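Local coordinates for protein Ton_1535 (Thermococcus onnurineus, PDB 3ZPJ) that is of unknown function but folds as an alpha-solenoid of packed helices, distinguished by a left-handed helical turn, at residues A[242-247]-A[268-273]; A[208-213]-A[248-253]; A[142-147]-A[156-161]; A[117-122]-A[162-167]; A[5-10]-A[21-26]. All blocks are in the same frame, centred on the assembly; numbering follows the deposited sequence.

Contact 1. Residues A[242-247]-A[268-273]; sequences MRLIGE and KAFECC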
# COMPACT_ATOMS: atom_id res chain seq x y z
N MET A 242 6.58 -17.87 -5.12
CA MET A 242 6.25 -16.46 -4.91
C MET A 242 7.04 -15.58 -5.87
O MET A 242 6.53 -14.58 -6.37
CB MET A 242 6.49 -16.03 -3.46
CG MET A 242 5.38 -16.45 -2.51
SD MET A 242 5.82 -16.24 -0.77
CE MET A 242 5.00 -14.70 -0.39
N ARG A 243 8.28 -15.97 -6.16
CA ARG A 243 9.09 -15.22 -7.11
C ARG A 243 8.54 -15.32 -8.54
O ARG A 243 8.65 -14.38 -9.33
CB ARG A 243 10.53 -15.70 -7.10
CG ARG A 243 11.41 -14.84 -7.97
CD ARG A 243 12.86 -15.23 -7.91
NE ARG A 243 13.53 -14.82 -9.14
CZ ARG A 243 14.79 -15.12 -9.44
NH1 ARG A 243 15.53 -15.81 -8.59
NH2 ARG A 243 15.30 -14.70 -10.59
N LEU A 244 7.96 -16.47 -8.86
CA LEU A 244 7.36 -16.67 -10.15
C LEU A 244 6.11 -15.80 -10.28
O LEU A 244 5.97 -15.03 -11.23
CB LEU A 244 7.03 -18.15 -10.37
CG LEU A 244 6.40 -18.55 -11.70
CD1 LEU A 244 7.02 -17.80 -12.85
CD2 LEU A 244 6.58 -20.06 -11.92
N ILE A 245 5.20 -15.92 -9.32
CA ILE A 245 3.96 -15.15 -9.36
C ILE A 245 4.29 -13.67 -9.41
O ILE A 245 3.69 -12.91 -10.17
CB ILE A 245 3.05 -15.44 -8.14
CG1 ILE A 245 2.14 -16.64 -8.41
CG2 ILE A 245 2.14 -14.25 -7.84
CD1 ILE A 245 2.84 -17.93 -8.44
N GLY A 246 5.27 -13.25 -8.61
CA GLY A 246 5.58 -11.84 -8.49
C GLY A 246 6.09 -11.29 -9.81
O GLY A 246 5.69 -10.21 -10.25
N GLU A 247 6.97 -12.05 -10.45
CA GLU A 247 7.48 -11.63 -11.75
C GLU A 247 6.35 -11.55 -12.78
O GLU A 247 6.28 -10.60 -13.55
CB GLU A 247 8.65 -12.52 -12.19
CG GLU A 247 9.93 -12.28 -11.37
CD GLU A 247 11.06 -13.26 -11.67
OE1 GLU A 247 10.82 -14.32 -12.29
OE2 GLU A 247 12.21 -12.99 -11.27
N LYS A 268 11.74 -14.84 -18.90
CA LYS A 268 12.77 -14.97 -17.90
C LYS A 268 12.22 -15.59 -16.62
O LYS A 268 12.92 -16.34 -15.95
CB LYS A 268 13.41 -13.62 -17.58
CG LYS A 268 14.56 -13.73 -16.61
CD LYS A 268 15.00 -12.40 -16.03
CE LYS A 268 15.66 -12.61 -14.68
NZ LYS A 268 14.81 -13.45 -13.77
N ALA A 269 10.97 -15.29 -16.31
CA ALA A 269 10.37 -15.80 -15.08
C ALA A 269 10.27 -17.32 -15.05
O ALA A 269 10.18 -17.91 -13.97
CB ALA A 269 9.00 -15.18 -14.85
N PHE A 270 10.28 -17.95 -16.23
CA PHE A 270 10.26 -19.40 -16.34
C PHE A 270 11.64 -19.94 -16.69
O PHE A 270 12.02 -21.03 -16.29
CB PHE A 270 9.29 -19.85 -17.42
CG PHE A 270 7.85 -19.71 -17.04
CD1 PHE A 270 7.17 -18.53 -17.29
CD2 PHE A 270 7.19 -20.75 -16.42
CE1 PHE A 270 5.84 -18.40 -16.93
CE2 PHE A 270 5.86 -20.61 -16.05
CZ PHE A 270 5.18 -19.43 -16.31
N GLU A 271 12.38 -19.15 -17.46
CA GLU A 271 13.66 -19.59 -17.98
C GLU A 271 14.82 -19.31 -17.04
O GLU A 271 15.95 -19.66 -17.33
CB GLU A 271 13.92 -18.95 -19.35
CG GLU A 271 12.94 -19.41 -20.42
CD GLU A 271 13.06 -18.60 -21.69
OE1 GLU A 271 13.31 -17.38 -21.58
OE2 GLU A 271 12.91 -19.18 -22.79
N CYS A 272 14.53 -18.68 -15.90
CA CYS A 272 15.58 -18.33 -14.95
C CYS A 272 15.89 -19.51 -14.04
O CYS A 272 17.03 -19.70 -13.60
CB CYS A 272 15.18 -17.12 -14.10
SG CYS A 272 13.95 -17.45 -12.79
N CYS A 273 14.86 -20.31 -13.75
CA CYS A 273 14.96 -21.29 -12.69
C CYS A 273 14.32 -22.61 -13.09
O CYS A 273 13.76 -22.75 -14.18
CB CYS A 273 14.30 -20.75 -11.42
SG CYS A 273 14.09 -18.92 -11.38

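Contact 2. Residues A[208-213]-A[248-253]; sequences KTVYDV and LEVALW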
# COMPACT_ATOMS: atom_id res chain seq x y z
N LYS A 208 -3.92 -3.98 -7.20
CA LYS A 208 -4.68 -5.19 -7.54
C LYS A 208 -3.88 -6.14 -8.41
O LYS A 208 -3.99 -7.35 -8.26
CB LYS A 208 -5.99 -4.84 -8.25
CG LYS A 208 -7.18 -4.68 -7.34
CD LYS A 208 -8.38 -4.11 -8.08
CE LYS A 208 -9.46 -3.66 -7.10
NZ LYS A 208 -10.57 -2.90 -7.79
N THR A 209 -3.07 -5.59 -9.31
CA THR A 209 -2.31 -6.38 -10.26
C THR A 209 -1.10 -7.00 -9.58
O THR A 209 -0.83 -8.20 -9.73
CB THR A 209 -1.80 -5.52 -11.42
OG1 THR A 209 -2.88 -4.76 -11.98
CG2 THR A 209 -1.17 -6.41 -12.50
N VAL A 210 -0.36 -6.18 -8.85
CA VAL A 210 0.82 -6.66 -8.13
C VAL A 210 0.44 -6.73 -6.65
O VAL A 210 0.63 -5.78 -5.89
CB VAL A 210 2.00 -5.70 -8.33
CG1 VAL A 210 3.26 -6.31 -7.77
CG2 VAL A 210 2.20 -5.42 -9.81
N TYR A 211 -0.11 -7.88 -6.27
CA TYR A 211 -0.81 -8.06 -5.01
C TYR A 211 0.02 -8.84 -4.01
O TYR A 211 0.29 -8.35 -2.91
CB TYR A 211 -2.13 -8.80 -5.25
CG TYR A 211 -3.08 -8.77 -4.08
CD1 TYR A 211 -3.94 -7.70 -3.88
CD2 TYR A 211 -3.13 -9.84 -3.17
CE1 TYR A 211 -4.82 -7.68 -2.82
CE2 TYR A 211 -4.02 -9.82 -2.09
CZ TYR A 211 -4.85 -8.72 -1.93
OH TYR A 211 -5.73 -8.64 -0.88
N ASP A 212 0.40 -10.06 -4.38
CA ASP A 212 1.15 -10.93 -3.48
C ASP A 212 2.50 -10.34 -3.14
O ASP A 212 2.92 -10.35 -1.98
CB ASP A 212 1.31 -12.33 -4.09
CG ASP A 212 -0.02 -13.05 -4.31
OD1 ASP A 212 -0.81 -12.61 -5.18
OD2 ASP A 212 -0.28 -14.06 -3.62
N VAL A 213 3.19 -9.81 -4.14
CA VAL A 213 4.46 -9.14 -3.88
C VAL A 213 4.32 -7.62 -3.84
O VAL A 213 5.30 -6.90 -4.00
CB VAL A 213 5.54 -9.49 -4.93
CG1 VAL A 213 5.81 -10.99 -4.96
CG2 VAL A 213 5.13 -8.98 -6.29
N LEU A 248 5.43 -12.52 -12.74
CA LEU A 248 4.28 -12.50 -13.64
C LEU A 248 3.35 -11.32 -13.40
O LEU A 248 2.87 -10.70 -14.36
CB LEU A 248 3.51 -13.82 -13.57
CG LEU A 248 4.32 -15.01 -14.08
CD1 LEU A 248 3.55 -16.32 -13.99
CD2 LEU A 248 4.72 -14.75 -15.51
N GLU A 249 3.08 -11.02 -12.14
CA GLU A 249 2.25 -9.88 -11.80
C GLU A 249 2.90 -8.61 -12.34
O GLU A 249 2.23 -7.73 -12.88
CB GLU A 249 2.02 -9.78 -10.27
CG GLU A 249 1.20 -10.95 -9.70
CD GLU A 249 0.86 -10.81 -8.20
OE1 GLU A 249 1.69 -10.28 -7.43
OE2 GLU A 249 -0.24 -11.27 -7.80
N VAL A 250 4.22 -8.53 -12.23
CA VAL A 250 4.92 -7.36 -12.73
C VAL A 250 4.83 -7.28 -14.25
O VAL A 250 4.57 -6.21 -14.80
CB VAL A 250 6.37 -7.32 -12.26
CG1 VAL A 250 7.20 -6.40 -13.15
CG2 VAL A 250 6.42 -6.82 -10.84
N ALA A 251 5.01 -8.41 -14.92
CA ALA A 251 4.89 -8.44 -16.37
C ALA A 251 3.50 -7.95 -16.76
O ALA A 251 3.34 -7.20 -17.72
CB ALA A 251 5.14 -9.83 -16.90
N LEU A 252 2.50 -8.35 -16.00
CA LEU A 252 1.12 -7.98 -16.29
C LEU A 252 0.92 -6.47 -16.14
O LEU A 252 0.21 -5.83 -16.92
CB LEU A 252 0.17 -8.74 -15.36
CG LEU A 252 -1.32 -8.61 -15.67
CD1 LEU A 252 -1.60 -8.94 -17.13
CD2 LEU A 252 -2.11 -9.52 -14.75
N TRP A 253 1.55 -5.88 -15.14
CA TRP A 253 1.40 -4.44 -14.96
C TRP A 253 2.13 -3.70 -16.09
O TRP A 253 1.63 -2.71 -16.63
CB TRP A 253 1.89 -3.98 -13.58
CG TRP A 253 1.83 -2.51 -13.49
CD1 TRP A 253 2.87 -1.63 -13.57
CD2 TRP A 253 0.64 -1.72 -13.37
NE1 TRP A 253 2.41 -0.34 -13.49
CE2 TRP A 253 1.04 -0.37 -13.36
CE3 TRP A 253 -0.72 -2.03 -13.24
CZ2 TRP A 253 0.13 0.67 -13.25
CZ3 TRP A 253 -1.62 -1.00 -13.15
CH2 TRP A 253 -1.20 0.34 -13.14

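Contact 3. Residues A[142-147]-A[156-161]; sequences DTIIGA and DGILRI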
# COMPACT_ATOMS: atom_id res chain seq x y z
N ASP A 142 -16.44 11.45 9.35
CA ASP A 142 -17.78 11.69 9.91
C ASP A 142 -17.80 13.02 10.67
O ASP A 142 -18.82 13.68 10.72
CB ASP A 142 -18.21 10.58 10.88
CG ASP A 142 -18.28 9.20 10.24
OD1 ASP A 142 -18.42 9.10 9.00
OD2 ASP A 142 -18.19 8.20 10.98
N THR A 143 -16.68 13.39 11.27
CA THR A 143 -16.62 14.60 12.07
C THR A 143 -16.78 15.83 11.20
O THR A 143 -17.51 16.75 11.55
CB THR A 143 -15.29 14.70 12.85
OG1 THR A 143 -15.13 13.54 13.65
CG2 THR A 143 -15.28 15.94 13.76
N ILE A 144 -16.10 15.83 10.05
CA ILE A 144 -16.18 16.98 9.16
C ILE A 144 -17.53 17.04 8.47
O ILE A 144 -18.27 18.04 8.59
CB ILE A 144 -15.05 16.96 8.14
CG1 ILE A 144 -13.72 17.21 8.85
CG2 ILE A 144 -15.29 18.00 7.06
CD1 ILE A 144 -12.51 17.06 7.95
N ILE A 145 -17.88 15.96 7.79
CA ILE A 145 -19.16 15.88 7.09
C ILE A 145 -20.40 16.18 7.96
O ILE A 145 -21.43 16.62 7.46
CB ILE A 145 -19.35 14.51 6.43
CG1 ILE A 145 -20.31 14.60 5.24
CG2 ILE A 145 -19.84 13.50 7.43
CD1 ILE A 145 -19.67 15.19 4.02
N GLY A 146 -20.31 15.93 9.26
CA GLY A 146 -21.48 16.12 10.10
C GLY A 146 -21.57 17.53 10.63
O GLY A 146 -22.61 17.94 11.13
N ALA A 147 -20.47 18.27 10.52
CA ALA A 147 -20.38 19.62 11.07
C ALA A 147 -21.35 20.56 10.38
O ALA A 147 -21.76 20.33 9.24
CB ALA A 147 -18.97 20.14 10.96
N ASP A 156 -12.23 21.50 1.78
CA ASP A 156 -10.78 21.41 1.97
C ASP A 156 -10.39 20.40 3.05
O ASP A 156 -9.42 19.68 2.90
CB ASP A 156 -10.17 22.77 2.25
CG ASP A 156 -10.24 23.71 1.05
OD1 ASP A 156 -10.91 23.36 0.05
OD2 ASP A 156 -9.64 24.81 1.12
N GLY A 157 -11.16 20.35 4.13
CA GLY A 157 -10.91 19.39 5.18
C GLY A 157 -10.97 17.95 4.67
O GLY A 157 -10.07 17.15 4.92
N ILE A 158 -12.03 17.63 3.93
CA ILE A 158 -12.22 16.29 3.40
C ILE A 158 -11.15 15.90 2.36
O ILE A 158 -10.71 14.76 2.33
CB ILE A 158 -13.65 16.13 2.89
CG1 ILE A 158 -14.61 16.43 4.04
CG2 ILE A 158 -13.88 14.71 2.41
CD1 ILE A 158 -16.06 16.24 3.73
N LEU A 159 -10.72 16.85 1.52
CA LEU A 159 -9.68 16.56 0.53
C LEU A 159 -8.37 16.24 1.24
O LEU A 159 -7.56 15.42 0.78
CB LEU A 159 -9.49 17.72 -0.46
CG LEU A 159 -10.64 17.91 -1.45
CD1 LEU A 159 -10.50 19.17 -2.27
CD2 LEU A 159 -10.73 16.69 -2.37
N ARG A 160 -8.15 16.89 2.38
CA ARG A 160 -6.94 16.59 3.14
C ARG A 160 -6.97 15.15 3.72
O ARG A 160 -5.95 14.49 3.83
CB ARG A 160 -6.71 17.65 4.22
CG ARG A 160 -5.50 17.39 5.09
CD ARG A 160 -4.21 17.65 4.35
NE ARG A 160 -3.06 17.52 5.24
CZ ARG A 160 -1.81 17.33 4.83
NH1 ARG A 160 -1.54 17.25 3.54
NH2 ARG A 160 -0.83 17.23 5.72
N ILE A 161 -8.15 14.67 4.09
CA ILE A 161 -8.29 13.28 4.52
C ILE A 161 -7.94 12.37 3.34
O ILE A 161 -7.20 11.41 3.50
CB ILE A 161 -9.71 13.02 4.96
CG1 ILE A 161 -10.03 13.92 6.16
CG2 ILE A 161 -9.90 11.55 5.34
CD1 ILE A 161 -11.35 13.54 6.82

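Contact 4. Residues A[117-122]-A[162-167]; sequences LSTLAY and GDLLEK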
# COMPACT_ATOMS: atom_id res chain seq x y z
N LEU A 117 -7.63 14.31 13.62
CA LEU A 117 -7.89 12.86 13.62
C LEU A 117 -7.24 12.12 12.44
O LEU A 117 -6.72 11.01 12.60
CB LEU A 117 -9.37 12.55 13.66
CG LEU A 117 -9.99 12.99 14.98
CD1 LEU A 117 -11.48 12.73 14.95
CD2 LEU A 117 -9.33 12.21 16.09
N SER A 118 -7.24 12.74 11.27
CA SER A 118 -6.73 12.05 10.09
C SER A 118 -5.21 11.94 10.13
O SER A 118 -4.65 11.03 9.53
CB SER A 118 -7.21 12.73 8.80
OG SER A 118 -7.12 14.13 8.90
N THR A 119 -4.57 12.87 10.84
CA THR A 119 -3.12 12.86 11.06
C THR A 119 -2.79 11.69 11.97
O THR A 119 -1.86 10.92 11.74
CB THR A 119 -2.63 14.18 11.74
OG1 THR A 119 -2.72 15.27 10.82
CG2 THR A 119 -1.18 14.07 12.21
N LEU A 120 -3.58 11.58 13.03
CA LEU A 120 -3.45 10.51 13.98
C LEU A 120 -3.74 9.18 13.30
O LEU A 120 -3.05 8.19 13.53
CB LEU A 120 -4.43 10.77 15.12
CG LEU A 120 -4.96 9.75 16.12
CD1 LEU A 120 -3.92 8.79 16.61
CD2 LEU A 120 -5.55 10.55 17.29
N ALA A 121 -4.76 9.15 12.46
CA ALA A 121 -5.03 7.96 11.67
C ALA A 121 -3.83 7.63 10.78
O ALA A 121 -3.48 6.47 10.59
CB ALA A 121 -6.27 8.16 10.82
N TYR A 122 -3.20 8.66 10.22
CA TYR A 122 -2.06 8.42 9.35
C TYR A 122 -0.94 7.80 10.17
O TYR A 122 -0.28 6.86 9.69
CB TYR A 122 -1.59 9.71 8.67
CG TYR A 122 -0.23 9.58 8.04
CD1 TYR A 122 -0.07 8.97 6.80
CD2 TYR A 122 0.91 10.07 8.67
CE1 TYR A 122 1.16 8.84 6.21
CE2 TYR A 122 2.16 9.93 8.10
CZ TYR A 122 2.27 9.33 6.86
OH TYR A 122 3.51 9.20 6.26
N GLY A 162 -8.47 12.70 2.16
CA GLY A 162 -8.10 12.03 0.93
C GLY A 162 -6.60 11.92 0.76
O GLY A 162 -6.10 10.81 0.56
N ASP A 163 -5.88 13.04 0.86
CA ASP A 163 -4.43 13.01 0.69
C ASP A 163 -3.80 12.07 1.69
O ASP A 163 -2.92 11.29 1.34
CB ASP A 163 -3.81 14.40 0.86
CG ASP A 163 -4.17 15.36 -0.27
OD1 ASP A 163 -4.64 14.91 -1.32
OD2 ASP A 163 -3.96 16.58 -0.11
N LEU A 164 -4.26 12.12 2.94
CA LEU A 164 -3.66 11.27 3.96
C LEU A 164 -4.03 9.78 3.81
O LEU A 164 -3.20 8.90 4.07
CB LEU A 164 -3.98 11.79 5.37
CG LEU A 164 -3.44 13.20 5.66
CD1 LEU A 164 -3.96 13.80 6.95
CD2 LEU A 164 -1.97 13.20 5.69
N LEU A 165 -5.26 9.51 3.39
CA LEU A 165 -5.69 8.14 3.12
C LEU A 165 -4.74 7.58 2.06
O LEU A 165 -4.17 6.52 2.24
CB LEU A 165 -7.15 8.10 2.63
CG LEU A 165 -8.24 8.21 3.69
CD1 LEU A 165 -9.56 8.58 3.04
CD2 LEU A 165 -8.40 6.91 4.48
N GLU A 166 -4.52 8.37 1.01
CA GLU A 166 -3.66 7.97 -0.09
C GLU A 166 -2.24 7.68 0.35
O GLU A 166 -1.65 6.68 -0.05
CB GLU A 166 -3.69 8.99 -1.23
CG GLU A 166 -2.91 8.52 -2.47
CD GLU A 166 -2.76 9.59 -3.54
OE1 GLU A 166 -3.18 10.74 -3.31
OE2 GLU A 166 -2.22 9.26 -4.62
N LYS A 167 -1.69 8.55 1.19
CA LYS A 167 -0.30 8.37 1.63
C LYS A 167 -0.17 7.16 2.56
O LYS A 167 0.82 6.44 2.52
CB LYS A 167 0.26 9.65 2.27
CG LYS A 167 1.63 9.48 2.94
CD LYS A 167 2.75 9.88 2.03
CE LYS A 167 4.12 9.79 2.74
NZ LYS A 167 4.56 11.03 3.45

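Contact 5. Residues A[5-10]-A[21-26]; sequences EEINLL and AKVYEI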
# COMPACT_ATOMS: atom_id res chain seq x y z
N GLU A 5 20.15 20.87 9.11
CA GLU A 5 21.34 20.39 8.42
C GLU A 5 22.47 20.21 9.44
O GLU A 5 23.16 19.19 9.43
CB GLU A 5 21.75 21.37 7.32
CG GLU A 5 22.51 20.74 6.15
CD GLU A 5 22.99 21.78 5.13
OE1 GLU A 5 22.47 22.91 5.10
OE2 GLU A 5 23.91 21.46 4.35
N GLU A 6 22.65 21.21 10.31
CA GLU A 6 23.60 21.12 11.41
C GLU A 6 23.33 19.93 12.33
O GLU A 6 24.24 19.20 12.72
CB GLU A 6 23.59 22.42 12.21
CG GLU A 6 23.94 23.63 11.37
CD GLU A 6 23.91 24.94 12.14
OE1 GLU A 6 23.15 25.04 13.13
OE2 GLU A 6 24.64 25.86 11.74
N ILE A 7 22.06 19.71 12.66
CA ILE A 7 21.69 18.57 13.48
C ILE A 7 21.99 17.22 12.81
O ILE A 7 22.55 16.32 13.45
CB ILE A 7 20.21 18.65 13.88
CG1 ILE A 7 20.04 19.77 14.92
CG2 ILE A 7 19.73 17.32 14.41
CD1 ILE A 7 18.61 20.20 15.11
N ASN A 8 21.64 17.07 11.54
CA ASN A 8 21.93 15.84 10.81
C ASN A 8 23.42 15.55 10.76
O ASN A 8 23.84 14.41 10.91
CB ASN A 8 21.39 15.90 9.38
CG ASN A 8 19.90 15.66 9.31
OD1 ASN A 8 19.36 14.81 10.02
ND2 ASN A 8 19.21 16.42 8.46
N LEU A 9 24.21 16.60 10.56
CA LEU A 9 25.63 16.45 10.35
C LEU A 9 26.27 16.01 11.66
O LEU A 9 27.08 15.09 11.68
CB LEU A 9 26.21 17.79 9.86
CG LEU A 9 27.64 17.97 9.34
CD1 LEU A 9 28.52 18.48 10.46
CD2 LEU A 9 28.25 16.71 8.71
N LEU A 10 25.89 16.67 12.75
CA LEU A 10 26.34 16.30 14.09
C LEU A 10 26.01 14.83 14.41
O LEU A 10 26.75 14.17 15.13
CB LEU A 10 25.70 17.22 15.13
CG LEU A 10 26.28 18.62 15.31
CD1 LEU A 10 25.28 19.50 16.00
CD2 LEU A 10 27.56 18.58 16.13
N ALA A 21 21.29 19.04 21.78
CA ALA A 21 21.36 20.35 22.40
C ALA A 21 20.87 21.41 21.42
O ALA A 21 20.36 22.45 21.82
CB ALA A 21 22.76 20.64 22.86
N LYS A 22 21.03 21.12 20.13
CA LYS A 22 20.64 22.06 19.08
C LYS A 22 19.16 21.98 18.77
O LYS A 22 18.61 22.89 18.15
CB LYS A 22 21.41 21.79 17.80
CG LYS A 22 22.85 22.25 17.85
CD LYS A 22 23.34 22.52 16.44
CE LYS A 22 22.76 23.80 15.91
NZ LYS A 22 23.55 24.98 16.38
N VAL A 23 18.53 20.89 19.17
CA VAL A 23 17.12 20.67 18.88
C VAL A 23 16.25 21.78 19.46
O VAL A 23 15.14 22.04 19.00
CB VAL A 23 16.69 19.25 19.32
CG1 VAL A 23 15.18 19.10 19.32
CG2 VAL A 23 17.32 18.22 18.39
N TYR A 24 16.79 22.50 20.44
CA TYR A 24 16.05 23.58 21.08
C TYR A 24 16.18 24.89 20.33
O TYR A 24 15.40 25.82 20.52
CB TYR A 24 16.43 23.64 22.55
CG TYR A 24 16.15 22.28 23.15
CD1 TYR A 24 14.86 21.91 23.52
CD2 TYR A 24 17.16 21.32 23.24
CE1 TYR A 24 14.59 20.65 24.02
CE2 TYR A 24 16.89 20.06 23.73
CZ TYR A 24 15.61 19.73 24.12
OH TYR A 24 15.35 18.47 24.62
N GLU A 25 17.13 24.94 19.41
CA GLU A 25 17.22 26.05 18.48
C GLU A 25 16.14 25.94 17.41
O GLU A 25 16.02 26.80 16.55
CB GLU A 25 18.61 26.12 17.85
CG GLU A 25 19.70 26.46 18.86
CD GLU A 25 21.08 26.50 18.25
OE1 GLU A 25 21.20 26.33 17.01
OE2 GLU A 25 22.06 26.69 19.00
N ILE A 26 15.36 24.87 17.45
CA ILE A 26 14.21 24.75 16.58
C ILE A 26 13.04 25.48 17.23
O ILE A 26 12.78 25.30 18.42
CB ILE A 26 13.82 23.29 16.32
CG1 ILE A 26 14.94 22.60 15.55
CG2 ILE A 26 12.50 23.20 15.54
CD1 ILE A 26 14.57 21.22 15.09

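Contact 1. Residues A[242-247]-A[268-273]
E247 OE2 is the best-held polar atom, gripped by two cationic groups. R243, one turn earlier on the same helix, donates NE at 3.1 Å to E247 OE2 in a nearly straight bond (170°); the oxygen lies in the guanidinium plane, whereas the N-H meets the carboxylate from above its own plane. The second grip crosses between the segments and is long, E247 OE2 to K268 NZ 3.6 Å. With CG anti to the backbone N (chi1 -173°) and an extended chain, R243 carries its guanidinium to the disulfide, where C273 SG, in a poorly ordered residue, lies over one face, 4.3 Å from R243 CZ. K268 crosses R243 at about a right angle, its end bent so that NZ comes to the guanidinium edge, 3.5 Å from R243 NH2. E247 OE1 rests against A269, 3.3 Å from its CB. Below the charges, L244 CD1 sits over the F270 ring, 4.2 Å from its centroid and close to the normal, a CH-pi contact. R298 makes a cation-pi contact with F270. R243 and K268 beside the carboxylate, with K235 near, would favour its ionised form, and its charge probably offsets their mutual repulsion.

Contact 2. Residues A[208-213]-A[248-253]
E249 reaches from its helix into the turn after T209, and its conformation sets the polar part of the contact. CG lies anti to the carbonyl carbon (chi1 -66°) and the chain runs extended, passing T209 O, 3.3 Å from E249 CB. This sets OE1 beneath two backbone amides: Y211 N donates to E249 OE1 at 3.2 Å from above the carboxylate plane, and D212 N adds a weak, more bent bond. V210 has left helical geometry (phi -105°, psi 88°), which turns the chain over the carboxylate. E249 OE2 lies 3.0 Å from D212 OD1, a close pair of acceptors that may raise the pKa of one acid; H285 gives D212 OD1 a weak hydrogen bond. T209 holds CG2 anti to its backbone N, so the methyl packs 3.9 Å from L252 CG, while OG1, bonded to E205 O, comes to the W253 ring edge. V210 CG2, anti to its carbonyl carbon, meets W253 CB at 4.0 Å. An alanine in place of E249 removes the acceptor of both amides and would probably loosen the turn. Such a glutamate, accepting backbone N-H groups just beyond a helix end, ties an inter-helix turn of the alpha-solenoid to a later helix.

Contact 3. Residues A[142-147]-A[156-161]
Apolar contacts between isoleucines carry this interface, and no hydrogen bond crosses it. The largest share falls to I144, whose two branches touch different residues of the opposing helix. Its CG2, anti to the backbone N, packs 3.5 Å from I158 CG1 as the two side chains slide past each other in opposite directions. CG1 is anti to the carbonyl carbon (chi1 -69°), and the branch continues extended, so that I144 CD1 meets I161 CD1 tip to tip at 3.9 Å. I145 reaches the edge of the interface by another torsion: its CG1 is anti to the backbone N (chi1 -155°), and I145 CD1 crosses obliquely to I158 CD1, 3.8 Å away. Side chain against backbone is the second kind of contact. I144 CD1 lies 3.7 Å from G157 C, over a position where a beta carbon would point at the same methyl and be tight against it. Helix 142-146 and helix 156-161 run nearly antiparallel, with axes 9.8 Å apart at an angle of 161°, as in an alpha-hairpin. K154 donates to I145 O. Helix 174-190 covers I158 and I161 through I187; F137 and A140 of helix 130-146 extend the packing at I161, and helix 110-126 lies against T143.

Contact 4. Residues A[117-122]-A[162-167]
Two pairings carry the contact, Y122 with K167 and L164 with S118. The Y122 ring, thrown across by a CG anti to the backbone N, crosses the bent lysine chain obliquely, Y122 CE1 coming 3.4 Å from K167 CG. K167 also sets CG anti to its backbone N, then bends at chi2 (96°) and again at chi4, which brings CE and NZ to the hydroxyl, K167 NZ 3.5 Å from Y122 OH. The second pair is a methyl laid against the S118-T119 backbone and the serine oxygen. L164 CD1 sits 3.7 Å from S118 OG and 3.8 Å from S118 O, with T119 N at 4.0 Å from the same methyl. The two short helical segments run almost exactly parallel, 3° apart with axes 9.6 Å from each other, as expected of alternate helices in an alpha-solenoid, where an antiparallel helix, here 130-146, comes between them in sequence. S118 OG, in the crowded position between N and carbonyl carbon (chi1 43°), is held by hydrogen bonding back to M115 O and G114 O; L164 CD1 merely packs on it. Behind the interface, F137 of helix 130-146 touches both A121 and L165. Farther out, D163 and E166 form salt bridges to R196 and K203 of helix 194-209.

Contact 5. Residues A[5-10]-A[21-26]
The backbones approach most closely at I7 and K22, CA to CA 6.7 Å, where helix 2-12 passes segment 21-26. K22 carries most of the contact. Its CG is anti to the carbonyl carbon (chi1 -75°), and bends at chi3 and chi4 fold the end of the chain back, so that NZ stands between two carboxylates. One is on its own segment, K22 NZ to E25 OE1 at 2.8 Å, with the donor above the carboxylate plane. The other crosses over, K22 NZ to E6 OE1 at 3.3 Å, from an extended glutamate lying at about a right angle to the lysine. Lower down, the methylenes pack: I7 CG1 slides past K22 CB at 3.8 Å, and L10 CD1 meets K22 CD at 3.6 Å. I7 then sends CD1 inward to V23 CG2, 4.0 Å away, and to I26. A serine in place of K22 removes the ammonium and with it both salt bridges, and would probably leave E6 and E25 to repel each other. V23 and I26 also pack on helix 29-45. Helices 2-12 and 16-22, consecutive and antiparallel, form the first helical hairpin of the solenoid, an apolar core edged by a salt-bridge network.

Overall arrangement
From the N terminus, contact 5 comes first and closes a short loop between helix 2-12 and segment 21-26. It stands apart, its centre about 28 Å from that of contact 4. Contact 4 then joins helix 110-126 to helix 151-170 across a long loop, and contact 3 lies within that loop, pairing helix 130-146 with the same helix 151-170; the two contacts touch. Contacts 2 and 1 follow on the other side of the chain's centre from contacts 3 and 4. Their segments alternate along the chain, so they cross: helix 240-256 binds the turn after helix 194-209 in contact 2 and segment 268-273 in contact 1, with V213 packed on G246.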